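Local atomic coordinates of putative uncharacterized protein PH0594 (Pyrococcus horikoshii, PDB entry 4HXF), a protein that probably cleaves peptides as a self-compartmentalizing, hexameric serine protease of the prolyl oligopeptidase family, with acylaminoacyl peptidase activity. Residues Ser241-Ile246 / Tyr421-Ala426. Numbering follows the deposited sequence.
Sequences SEHDKI and YSEDFA. With MG (magnesium ion), chain D; MG (magnesium ion), chain C.
The side chains of His243 and Glu423 lie alongside one another, pointing opposite ways, the ring reaching the backbone of Tyr421, the carboxylate that of His243. The imidazole NE2 of His243 donates to Tyr421 O at 2.7 Å, with the acceptor close to the ring plane, while Glu423 CA lies over one ring face, a CH-pi contact 3.8 Å from the centroid. ND1, the other ring nitrogen, is hydrogen-bonded to Lys389, which also holds Ser241 O. Glu423 runs extended, CG anti to the backbone N (chi1 -178°), and its OE2 accepts from His243 N at 2.8 Å on the anti side of the carboxylate. The same oxygen takes a water that also bridges to His243 O. Glu242, its OE2 held by Tyr239 N, sets its carboxylate 60° from that of Glu423, with CB 3.3 Å from Glu423 OE2; a water lies between the two OE1 atoms. An alanine in place of His243 would probably cost Tyr421 O this donor, leave Lys389 without its ring partner and open a gap under Glu423 CA. Asp244 OD2 and Glu263 bind a magnesium ion. Ser422 OG caps helix 423-427, accepting from Phe425 N. The contact ties the propeller to the alpha/beta-hydrolase domain, the two domains of the prolyl oligopeptidase architecture.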
ATOM      1  N   SER A 241     -20.178  47.976  12.929  1.00 15.30           N
ATOM      2  CA  SER A 241     -19.563  48.789  11.818  1.00 15.30           C
ATOM      3  C   SER A 241     -18.847  50.070  12.238  1.00 15.83           C
ATOM      4  O   SER A 241     -18.221  50.706  11.367  1.00 15.65           O
ATOM      5  CB  SER A 241     -20.601  49.112  10.756  1.00 15.25           C
ATOM      6  OG  SER A 241     -21.224  47.859  10.232  1.00 15.29           O
ATOM      7  N   GLU A 242     -19.002  50.508  13.480  1.00 14.67           N
ATOM      8  CA  GLU A 242     -18.229  51.646  14.000  1.00 14.50           C
ATOM      9  C   GLU A 242     -16.746  51.388  13.842  1.00 15.47           C
ATOM     10  O   GLU A 242     -16.337  50.216  13.904  1.00 15.86           O
ATOM     11  CB  GLU A 242     -18.588  51.959  15.481  1.00 15.61           C
ATOM     12  CG  GLU A 242     -19.918  52.586  15.709  1.00 15.88           C
ATOM     13  CD  GLU A 242     -20.150  52.590  17.252  1.00 19.43           C
ATOM     14  OE1 GLU A 242     -19.246  53.049  18.007  1.00 25.86           O
ATOM     15  OE2 GLU A 242     -21.247  52.380  17.590  1.00 23.80           O
ATOM     16  N   HIS A 243     -15.944  52.453  13.683  1.00 14.54           N
ATOM     17  CA  HIS A 243     -14.542  52.296  13.545  1.00 14.45           C
ATOM     18  C   HIS A 243     -13.947  51.701  14.779  1.00 14.89           C
ATOM     19  O   HIS A 243     -14.043  52.351  15.851  1.00 15.72           O
ATOM     20  CB  HIS A 243     -13.895  53.622  13.207  1.00 14.13           C
ATOM     21  CG  HIS A 243     -14.077  54.105  11.754  1.00 13.96           C
ATOM     22  ND1 HIS A 243     -14.487  53.290  10.695  1.00 14.00           N
ATOM     23  CD2 HIS A 243     -13.896  55.365  11.227  1.00 14.72           C
ATOM     24  CE1 HIS A 243     -14.467  54.026   9.567  1.00 14.74           C
ATOM     25  NE2 HIS A 243     -14.100  55.298   9.879  1.00 14.37           N
ATOM     26  N   ASP A 244     -13.232  50.606  14.630  1.00 15.57           N
ATOM     27  CA  ASP A 244     -12.353  50.110  15.724  1.00 14.99           C
ATOM     28  C   ASP A 244     -11.172  50.940  15.971  1.00 16.32           C
ATOM     29  O   ASP A 244     -10.507  51.417  15.039  1.00 16.34           O
ATOM     30  CB  ASP A 244     -11.943  48.692  15.451  1.00 14.83           C
ATOM     31  CG  ASP A 244     -13.120  47.762  15.552  1.00 19.80           C
ATOM     32  OD1 ASP A 244     -13.709  47.616  16.610  1.00 22.80           O
ATOM     33  OD2 ASP A 244     -13.661  47.300  14.530  1.00 21.14           O
ATOM     34  N   LYS A 245     -10.965  51.226  17.240  1.00 15.59           N
ATOM     35  CA  LYS A 245      -9.835  52.004  17.687  1.00 16.47           C
ATOM     36  C   LYS A 245      -8.922  51.175  18.622  1.00 15.61           C
ATOM     37  O   LYS A 245      -9.045  49.994  18.774  1.00 17.56           O
ATOM     38  CB  LYS A 245     -10.325  53.233  18.457  1.00 18.05           C
ATOM     39  CG  LYS A 245     -11.321  54.140  17.736  1.00 24.39           C
ATOM     40  CD  LYS A 245     -10.796  54.765  16.414  1.00 28.31           C
ATOM     41  CE  LYS A 245     -11.854  55.755  15.807  1.00 36.64           C
ATOM     42  NZ  LYS A 245     -12.005  57.079  16.540  1.00 35.70           N
ATOM     43  N   ILE A 246      -7.897  51.777  19.130  1.00 15.19           N
ATOM     44  CA  ILE A 246      -6.975  51.110  20.067  1.00 15.40           C
ATOM     45  C   ILE A 246      -6.806  51.976  21.359  1.00 15.99           C
ATOM     46  O   ILE A 246      -6.855  53.230  21.350  1.00 16.86           O
ATOM     47  CB  ILE A 246      -5.586  50.814  19.419  1.00 17.41           C
ATOM     48  CG1 ILE A 246      -5.003  52.096  18.863  1.00 18.48           C
ATOM     49  CG2 ILE A 246      -5.746  49.618  18.483  1.00 17.84           C
ATOM     50  CD1 ILE A 246      -3.697  51.854  18.091  1.00 18.47           C
ATOM     51  N   TYR A 421     -12.836  56.240   5.421  1.00 14.49           N
ATOM     52  CA  TYR A 421     -13.364  57.558   5.511  1.00 15.65           C
ATOM     53  C   TYR A 421     -13.887  57.743   6.937  1.00 14.61           C
ATOM     54  O   TYR A 421     -13.491  57.049   7.856  1.00 15.19           O
ATOM     55  CB  TYR A 421     -14.462  57.694   4.436  1.00 16.04           C
ATOM     56  CG  TYR A 421     -13.877  57.397   3.069  1.00 15.45           C
ATOM     57  CD1 TYR A 421     -13.895  56.104   2.570  1.00 15.65           C
ATOM     58  CD2 TYR A 421     -13.313  58.370   2.285  1.00 16.06           C
ATOM     59  CE1 TYR A 421     -13.260  55.791   1.393  1.00 15.56           C
ATOM     60  CE2 TYR A 421     -12.710  58.033   1.051  1.00 15.64           C
ATOM     61  CZ  TYR A 421     -12.760  56.743   0.602  1.00 16.00           C
ATOM     62  OH  TYR A 421     -12.106  56.467  -0.573  1.00 15.15           O
ATOM     63  N   SER A 422     -14.743  58.733   7.138  1.00 15.86           N
ATOM     64  CA  SER A 422     -15.314  58.969   8.433  1.00 16.71           C
ATOM     65  C   SER A 422     -16.155  57.799   8.851  1.00 14.53           C
ATOM     66  O   SER A 422     -16.683  56.956   8.042  1.00 14.70           O
ATOM     67  CB  SER A 422     -16.204  60.218   8.516  1.00 17.51           C
ATOM     68  OG  SER A 422     -17.384  60.100   7.717  1.00 16.24           O
ATOM     69  N   GLU A 423     -16.350  57.670  10.154  1.00 14.96           N
ATOM     70  CA  GLU A 423     -17.264  56.697  10.690  1.00 14.28           C
ATOM     71  C   GLU A 423     -18.696  56.877  10.129  1.00 14.05           C
ATOM     72  O   GLU A 423     -19.352  55.949   9.719  1.00 15.46           O
ATOM     73  CB  GLU A 423     -17.316  56.729  12.221  1.00 14.64           C
ATOM     74  CG  GLU A 423     -18.234  55.672  12.781  1.00 15.14           C
ATOM     75  CD  GLU A 423     -18.038  55.516  14.267  1.00 18.10           C
ATOM     76  OE1 GLU A 423     -18.646  56.254  15.024  1.00 19.27           O
ATOM     77  OE2 GLU A 423     -17.119  54.802  14.695  1.00 16.49           O
ATOM     78  N   ASP A 424     -19.169  58.112  10.142  1.00 15.01           N
ATOM     79  CA  ASP A 424     -20.513  58.433   9.649  1.00 15.40           C
ATOM     80  C   ASP A 424     -20.640  57.943   8.197  1.00 16.49           C
ATOM     81  O   ASP A 424     -21.703  57.481   7.777  1.00 15.22           O
ATOM     82  CB  ASP A 424     -20.870  59.933   9.741  1.00 16.48           C
ATOM     83  CG  ASP A 424     -21.075  60.405  11.174  1.00 18.38           C
ATOM     84  OD1 ASP A 424     -21.166  59.497  12.041  1.00 19.67           O
ATOM     85  OD2 ASP A 424     -21.245  61.630  11.418  1.00 19.41           O
ATOM     86  N   PHE A 425     -19.591  58.108   7.391  1.00 15.33           N
ATOM     87  CA  PHE A 425     -19.631  57.643   5.957  1.00 16.02           C
ATOM     88  C   PHE A 425     -19.857  56.168   5.872  1.00 14.85           C
ATOM     89  O   PHE A 425     -20.670  55.670   5.030  1.00 14.21           O
ATOM     90  CB  PHE A 425     -18.312  58.036   5.287  1.00 17.72           C
ATOM     91  CG  PHE A 425     -18.193  57.630   3.826  1.00 16.44           C
ATOM     92  CD1 PHE A 425     -18.567  58.509   2.851  1.00 19.67           C
ATOM     93  CD2 PHE A 425     -17.582  56.475   3.458  1.00 16.88           C
ATOM     94  CE1 PHE A 425     -18.439  58.199   1.493  1.00 18.57           C
ATOM     95  CE2 PHE A 425     -17.390  56.218   2.136  1.00 17.00           C
ATOM     96  CZ  PHE A 425     -17.802  57.048   1.175  1.00 15.39           C
ATOM     97  N   ALA A 426     -19.174  55.415   6.773  1.00 12.72           N
ATOM     98  CA  ALA A 426     -19.449  53.967   6.860  1.00 13.47           C
ATOM     99  C   ALA A 426     -20.841  53.597   7.291  1.00 13.84           C
ATOM    100  O   ALA A 426     -21.478  52.705   6.741  1.00 14.29           O
ATOM    101  CB  ALA A 426     -18.434  53.308   7.786  1.00 11.92           C
TER
HETATM  102 MG    MG D 703     -13.948  47.200  12.442  1.00 19.65          MG
HETATM  103 MG    MG C 702     -21.171  59.557  14.162  1.00 18.67          MG
HETATM  104  O   HOH W   1     -18.457  55.773  17.609  1.00 27.14           O
HETATM  105  O   HOH W   2     -15.870  47.955  12.588  1.00 18.85           O
HETATM  106  O   HOH W   3     -15.290  54.668  16.551  1.00 24.99           O
HETATM  107  O   HOH W   4     -20.956  57.503  14.404  1.00 16.88           O
HETATM  108  O   HOH W   5     -19.109  59.832  14.051  1.00 20.37           O
HETATM  109  O   HOH W   6     -14.147  47.016  10.389  1.00 16.54           O
HETATM  110  O   HOH W   7     -14.837  45.253  12.757  1.00 20.30           O